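Local structure of hypothetical protein (Staphylococcus aureus subsp. aureus, 2IL5) at residues E31-K36 against M120-R125; G79-L84 against E88-T93. The protein is of unknown function but has the Bet v 1-like fold of the Activator of Hsp90 ATPase homolog 1-like family, and may bind a hydrophobic ligand, as many Bet v 1-like proteins do. All coordinates share one frame; numbering follows the deposited sequence.

Contact 1 of 2, residues E31-K36 against M120-R125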
loop_
_atom_site.group_PDB
_atom_site.type_symbol
_atom_site.label_atom_id
_atom_site.label_comp_id
_atom_site.label_asym_id
_atom_site.label_seq_id
_atom_site.Cartn_x
_atom_site.Cartn_y
_atom_site.Cartn_z
ATOM N N GLU A 31 -9.481 -4.005 9.174
ATOM C CA GLU A 31 -10.630 -3.507 8.430
ATOM C C GLU A 31 -10.278 -2.393 7.417
ATOM O O GLU A 31 -10.808 -2.387 6.291
ATOM C CB GLU A 31 -11.701 -3.013 9.406
ATOM C CG GLU A 31 -13.074 -2.737 8.768
ATOM C CD GLU A 31 -14.179 -2.338 9.793
ATOM O OE1 GLU A 31 -14.020 -1.358 10.558
ATOM O OE2 GLU A 31 -15.227 -3.008 9.806
ATOM N N ALA A 32 -9.406 -1.459 7.813
ATOM C CA ALA A 32 -8.973 -0.350 6.931
ATOM C C ALA A 32 -8.449 -0.832 5.581
ATOM O O ALA A 32 -8.620 -0.142 4.568
ATOM C CB ALA A 32 -7.920 0.500 7.633
ATOM N N TRP A 33 -7.854 -2.044 5.592
ATOM C CA TRP A 33 -7.134 -2.660 4.482
ATOM C C TRP A 33 -8.035 -3.516 3.629
ATOM O O TRP A 33 -7.641 -3.930 2.544
ATOM C CB TRP A 33 -5.963 -3.552 4.978
ATOM C CG TRP A 33 -4.702 -2.765 5.383
ATOM C CD1 TRP A 33 -4.446 -2.173 6.612
ATOM C CD2 TRP A 33 -3.545 -2.511 4.570
ATOM N NE1 TRP A 33 -3.197 -1.575 6.599
ATOM C CE2 TRP A 33 -2.628 -1.760 5.361
ATOM C CE3 TRP A 33 -3.187 -2.834 3.248
ATOM C CZ2 TRP A 33 -1.365 -1.337 4.862
ATOM C CZ3 TRP A 33 -1.926 -2.393 2.750
ATOM C CH2 TRP A 33 -1.048 -1.656 3.550
ATOM N N THR A 34 -9.234 -3.795 4.130
ATOM C CA THR A 34 -10.036 -4.878 3.552
ATOM C C THR A 34 -11.470 -4.489 3.349
ATOM O O THR A 34 -12.281 -5.294 2.883
ATOM C CB THR A 34 -9.970 -6.189 4.399
ATOM O OG1 THR A 34 -10.363 -5.903 5.731
ATOM C CG2 THR A 34 -8.554 -6.798 4.373
ATOM N N LYS A 35 -11.774 -3.248 3.700
ATOM C CA LYS A 35 -13.066 -2.675 3.408
ATOM C C LYS A 35 -13.023 -1.552 2.395
ATOM O O LYS A 35 -12.413 -0.502 2.632
ATOM C CB LYS A 35 -13.750 -2.206 4.690
ATOM C CG LYS A 35 -14.954 -3.057 5.038
ATOM C CD LYS A 35 -16.019 -2.920 3.907
ATOM C CE LYS A 35 -16.587 -1.477 3.801
ATOM N NZ LYS A 35 -17.163 -1.122 2.452
ATOM N N LYS A 36 -13.717 -1.781 1.281
ATOM C CA LYS A 36 -13.836 -0.847 0.147
ATOM C C LYS A 36 -14.069 0.629 0.491
ATOM O O LYS A 36 -13.363 1.517 0.006
ATOM C CB LYS A 36 -14.976 -1.309 -0.747
ATOM C CG LYS A 36 -14.769 -1.025 -2.197
ATOM C CD LYS A 36 -16.051 -0.648 -2.855
ATOM C CE LYS A 36 -17.024 -1.787 -2.852
ATOM N NZ LYS A 36 -18.386 -1.254 -2.967
HETATM N N MSE A 120 1.615 -2.653 13.635
HETATM C CA MSE A 120 1.467 -2.924 12.231
HETATM C C MSE A 120 2.831 -2.929 11.596
HETATM O O MSE A 120 3.543 -1.926 11.632
HETATM C CB MSE A 120 0.558 -1.905 11.569
HETATM C CG MSE A 120 0.284 -2.195 10.093
HETATM SE SE MSE A 120 -0.679 -0.747 9.190
HETATM C CE MSE A 120 0.751 0.472 8.779
ATOM N N LEU A 121 3.168 -4.090 11.020
ATOM C CA LEU A 121 4.417 -4.319 10.324
ATOM C C LEU A 121 4.184 -4.476 8.796
ATOM O O LEU A 121 3.575 -5.448 8.297
ATOM C CB LEU A 121 5.171 -5.497 10.933
ATOM C CG LEU A 121 5.431 -5.404 12.451
ATOM C CD1 LEU A 121 5.843 -6.754 13.037
ATOM C CD2 LEU A 121 6.483 -4.325 12.742
ATOM N N PHE A 122 4.672 -3.470 8.083
ATOM C CA PHE A 122 4.440 -3.339 6.658
ATOM C C PHE A 122 5.724 -3.611 5.890
ATOM O O PHE A 122 6.758 -3.005 6.177
ATOM C CB PHE A 122 3.859 -1.919 6.354
ATOM C CG PHE A 122 3.835 -1.549 4.862
ATOM C CD1 PHE A 122 2.758 -1.918 4.053
ATOM C CD2 PHE A 122 4.889 -0.784 4.287
ATOM C CE1 PHE A 122 2.726 -1.530 2.717
ATOM C CE2 PHE A 122 4.885 -0.404 2.946
ATOM C CZ PHE A 122 3.801 -0.753 2.158
ATOM N N TYR A 123 5.643 -4.497 4.903
ATOM C CA TYR A 123 6.762 -4.766 3.997
ATOM C C TYR A 123 6.329 -4.518 2.555
ATOM O O TYR A 123 5.261 -4.935 2.186
ATOM C CB TYR A 123 7.200 -6.231 4.144
ATOM C CG TYR A 123 8.128 -6.698 3.040
ATOM C CD1 TYR A 123 9.484 -6.424 3.085
ATOM C CD2 TYR A 123 7.640 -7.425 1.944
ATOM C CE1 TYR A 123 10.375 -6.891 2.066
ATOM C CE2 TYR A 123 8.498 -7.894 0.949
ATOM C CZ TYR A 123 9.883 -7.617 1.020
ATOM O OH TYR A 123 10.740 -8.030 0.015
ATOM N N TYR A 124 7.163 -3.872 1.752
ATOM C CA TYR A 124 6.873 -3.629 0.361
ATOM C C TYR A 124 8.103 -3.901 -0.485
ATOM O O TYR A 124 9.214 -3.492 -0.116
ATOM C CB TYR A 124 6.441 -2.186 0.200
ATOM C CG TYR A 124 6.378 -1.584 -1.205
ATOM C CD1 TYR A 124 5.245 -1.734 -2.016
ATOM C CD2 TYR A 124 7.441 -0.791 -1.689
ATOM C CE1 TYR A 124 5.153 -1.109 -3.279
ATOM C CE2 TYR A 124 7.390 -0.192 -2.963
ATOM C CZ TYR A 124 6.249 -0.333 -3.740
ATOM O OH TYR A 124 6.231 0.274 -4.989
ATOM N N ARG A 125 7.886 -4.569 -1.620
ATOM C CA ARG A 125 8.952 -4.871 -2.581
ATOM C C ARG A 125 8.575 -4.368 -3.981
ATOM O O ARG A 125 7.475 -4.631 -4.464
ATOM C CB ARG A 125 9.235 -6.349 -2.615
ATOM C CG ARG A 125 10.540 -6.627 -3.298
ATOM C CD ARG A 125 10.915 -8.076 -3.371
ATOM N NE ARG A 125 9.914 -8.994 -3.888
ATOM C CZ ARG A 125 9.202 -9.849 -3.133
ATOM N NH1 ARG A 125 9.281 -9.855 -1.800
ATOM N NH2 ARG A 125 8.363 -10.679 -3.703
#

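Contact 2 of 2, residues G79-L84 against E88-T93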
loop_
_atom_site.group_PDB
_atom_site.type_symbol
_atom_site.label_atom_id
_atom_site.label_comp_id
_atom_site.label_asym_id
_atom_site.label_seq_id
_atom_site.Cartn_x
_atom_site.Cartn_y
_atom_site.Cartn_z
ATOM N N GLY A 79 -4.676 -4.705 -8.625
ATOM C CA GLY A 79 -3.904 -5.798 -8.085
ATOM C C GLY A 79 -4.820 -6.855 -7.539
ATOM O O GLY A 79 -6.044 -6.865 -7.781
ATOM N N ILE A 80 -4.214 -7.717 -6.749
ATOM C CA ILE A 80 -4.824 -8.951 -6.286
ATOM C C ILE A 80 -4.583 -9.127 -4.797
ATOM O O ILE A 80 -3.488 -8.840 -4.311
ATOM C CB ILE A 80 -4.193 -10.183 -7.053
ATOM C CG1 ILE A 80 -4.641 -10.223 -8.507
ATOM C CG2 ILE A 80 -4.565 -11.473 -6.397
ATOM C CD1 ILE A 80 -6.113 -10.267 -8.656
ATOM N N TYR A 81 -5.581 -9.623 -4.076
ATOM C CA TYR A 81 -5.324 -10.118 -2.738
ATOM C C TYR A 81 -4.753 -11.525 -2.839
ATOM O O TYR A 81 -5.332 -12.378 -3.476
ATOM C CB TYR A 81 -6.591 -10.121 -1.926
ATOM C CG TYR A 81 -7.067 -8.747 -1.611
ATOM C CD1 TYR A 81 -6.471 -8.025 -0.573
ATOM C CD2 TYR A 81 -8.090 -8.133 -2.383
ATOM C CE1 TYR A 81 -6.901 -6.765 -0.259
ATOM C CE2 TYR A 81 -8.510 -6.865 -2.102
ATOM C CZ TYR A 81 -7.911 -6.181 -1.018
ATOM O OH TYR A 81 -8.299 -4.913 -0.667
ATOM N N GLU A 82 -3.586 -11.762 -2.269
ATOM C CA GLU A 82 -3.048 -13.100 -2.328
ATOM C C GLU A 82 -3.361 -13.855 -1.034
ATOM O O GLU A 82 -3.660 -15.018 -1.044
ATOM C CB GLU A 82 -1.549 -13.089 -2.637
ATOM C CG GLU A 82 -1.266 -12.252 -3.841
ATOM C CD GLU A 82 -0.143 -12.751 -4.681
ATOM O OE1 GLU A 82 0.928 -12.103 -4.611
ATOM O OE2 GLU A 82 -0.323 -13.761 -5.412
ATOM N N SER A 83 -3.326 -13.146 0.071
ATOM C CA SER A 83 -3.466 -13.752 1.354
ATOM C C SER A 83 -4.230 -12.791 2.252
ATOM O O SER A 83 -3.906 -11.605 2.323
ATOM C CB SER A 83 -2.084 -14.062 1.914
ATOM O OG SER A 83 -2.229 -14.880 3.049
ATOM N N LEU A 84 -5.279 -13.322 2.894
ATOM C CA LEU A 84 -6.153 -12.576 3.818
ATOM C C LEU A 84 -6.378 -13.438 5.055
ATOM O O LEU A 84 -7.177 -14.382 5.045
ATOM C CB LEU A 84 -7.515 -12.279 3.158
ATOM C CG LEU A 84 -7.489 -11.245 2.022
ATOM C CD1 LEU A 84 -8.761 -11.227 1.256
ATOM C CD2 LEU A 84 -7.181 -9.839 2.565
ATOM N N GLU A 88 -5.048 -10.247 11.016
ATOM C CA GLU A 88 -3.697 -10.775 11.167
ATOM C C GLU A 88 -2.756 -10.458 10.000
ATOM O O GLU A 88 -1.589 -10.098 10.203
ATOM C CB GLU A 88 -3.767 -12.295 11.406
ATOM C CG GLU A 88 -2.444 -12.920 11.722
ATOM C CD GLU A 88 -2.497 -14.434 11.918
ATOM O OE1 GLU A 88 -3.581 -14.977 12.272
ATOM O OE2 GLU A 88 -1.427 -15.074 11.742
ATOM N N TYR A 89 -3.237 -10.595 8.774
ATOM C CA TYR A 89 -2.287 -10.589 7.673
ATOM C C TYR A 89 -2.941 -10.354 6.372
ATOM O O TYR A 89 -3.904 -11.029 6.012
ATOM C CB TYR A 89 -1.463 -11.893 7.651
ATOM C CG TYR A 89 -0.347 -11.988 6.618
ATOM C CD1 TYR A 89 0.708 -11.074 6.589
ATOM C CD2 TYR A 89 -0.315 -13.052 5.706
ATOM C CE1 TYR A 89 1.750 -11.178 5.628
ATOM C CE2 TYR A 89 0.715 -13.182 4.767
ATOM C CZ TYR A 89 1.736 -12.243 4.733
ATOM O OH TYR A 89 2.747 -12.400 3.803
ATOM N N VAL A 90 -2.403 -9.364 5.678
ATOM C CA VAL A 90 -2.728 -9.130 4.284
ATOM C C VAL A 90 -1.440 -9.208 3.413
ATOM O O VAL A 90 -0.446 -8.530 3.692
ATOM C CB VAL A 90 -3.447 -7.740 4.069
ATOM C CG1 VAL A 90 -3.768 -7.526 2.594
ATOM C CG2 VAL A 90 -4.712 -7.623 4.893
ATOM N N LYS A 91 -1.467 -10.089 2.417
ATOM C CA LYS A 91 -0.526 -10.096 1.288
ATOM C C LYS A 91 -1.300 -9.746 0.016
ATOM O O LYS A 91 -2.295 -10.397 -0.334
ATOM C CB LYS A 91 0.160 -11.440 1.121
ATOM C CG LYS A 91 1.247 -11.502 0.039
ATOM C CD LYS A 91 1.831 -12.966 0.026
ATOM C CE LYS A 91 2.814 -13.283 -1.107
ATOM N NZ LYS A 91 3.676 -12.053 -1.425
HETATM N N MSE A 92 -0.859 -8.685 -0.646
HETATM C CA MSE A 92 -1.498 -8.223 -1.835
HETATM C C MSE A 92 -0.446 -7.760 -2.852
HETATM O O MSE A 92 0.733 -7.540 -2.496
HETATM C CB MSE A 92 -2.530 -7.126 -1.501
HETATM C CG MSE A 92 -1.966 -5.863 -0.919
HETATM SE SE MSE A 92 -3.254 -4.671 -0.183
HETATM C CE MSE A 92 -4.218 -4.306 -1.822
ATOM N N THR A 93 -0.868 -7.674 -4.117
ATOM C CA THR A 93 -0.074 -7.038 -5.157
ATOM C C THR A 93 -0.537 -5.605 -5.506
ATOM O O THR A 93 -1.731 -5.217 -5.347
ATOM C CB THR A 93 0.010 -7.841 -6.464
ATOM O OG1 THR A 93 -1.181 -7.658 -7.229
ATOM C CG2 THR A 93 0.268 -9.311 -6.227
HETATM O O HOH W 1 2.035 -10.199 -2.980
#

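Contact 1 of 2, residues E31-K36 against M120-R125
In the interior between the antiparallel sheet and the helices of this Bet v 1-like fold, Trp-33 of segment 31-36 reaches across to Met-120 and Phe-122 on strand 118-128. The backbones stay well apart: the nearest CA atoms, those of Trp-33 and Met-120, are 11.6 Å from each other, and the indole spans the gap. Its bond to CB points toward the strand, and with CG anti to the carbonyl carbon (chi1 -79°) the indole edge reaches Met-120. Met-120, a selenomethionine, extends through CG and brings its selenium to that edge, with SE 3.7 Å from Trp-33 NE1. From the centroid of the five-membered ring, SE lies 76° off the ring normal, a Met-aromatic contact made close to the ring plane. Trp-33 NE1 is buried here and has no hydrogen-bonding partner in the model. At the far end of the indole, CH2 of Trp-33 meets Phe-122 CD1 at 3.8 Å, the two side chains crossing at about a right angle. The indole also meets Phe-110 and Trp-42 edge-to-face, while Phe-158 of helix 136-166 packs edge-to-face on Phe-122. All three touching residues are buried, in an aromatic and methionine-rich core enclosed between sheet and helices, as in the helix-grip fold of Bet v 1-like proteins.

Contact 2 of 2, residues G79-L84 against E88-T93
Glu-82 and Lys-91 face each other across the hairpin of strands 74-85 and 89-94, at a classic beta bulge. Both Glu-82 N and Ser-83 N donate to Lys-91 O, at 2.7 Å and 3.0 Å, so one carbonyl serves two successive amides and the register slips by one residue. Lys-91 N returns a bond to Ser-83 O.

The Glu-82 side chain can be followed outward from this bulge. Its CB lies 3.6 Å from Lys-91 O and also touches Lys-91 CG. CG sits anti to the carbonyl carbon of Glu-82 (chi1 -51°) and comes up to Thr-93 CG2. The carboxylate carbon CD approaches the same methyl, and OE1 ends 3.3 Å from Thr-93 CG2. OE1 also accepts a hydrogen bond from a water, which in turn accepts one from Lys-91 NZ. The carboxylate and ammonium are thus joined through water, their OE1 and NZ atoms 4.2 Å apart, too far for a direct salt bridge; Lys-91 NZ makes its salt bridge with Glu-107.

On the Gly-79 side of the bulge, Thr-93 N donates to Ile-80 O with a 165° angle at hydrogen, while Thr-93 OG1 accepts from Ile-80 N at 3.1 Å and also bonds to Gly-95 O. On the face that carries Tyr-81, Leu-84, Val-90 and Met-92, Tyr-81 and Met-92 lie side by side, with Tyr-81 CE1 4.0 Å from Met-92 CE, and Val-90 CG1 comes to the edge of the tyrosine ring. Leu-84 CD2 packs on Val-90, and both residues touch Tyr-30 of helix 26-32. Strand 62-68 pairs with 74-85 and strand 104-112 with 89-94, so the hairpin lies inside the sheet.

Overall arrangement
From the N terminus, the chain lays down strand 12-22 at one margin of the sheet, then helix 26-32, from which 31-36 runs on into helix 36-39. It next builds strands 50-55 and 62-68 before the hairpin of contact 2, a short loop closed between neighbouring strands. Strand 104-112 follows, and strand 118-128 closes the much longer loop of contact 1 and pairs with 12-22. Contact 2 is therefore nested inside contact 1. Their centres are 8 Å apart, and they meet where Trp-33 CE3 packs on Met-92 SE. Contact 1 ties the region after helix 26-32 to strand 118-128, while contact 2 joins strands 74-85 and 89-94 of the same sheet.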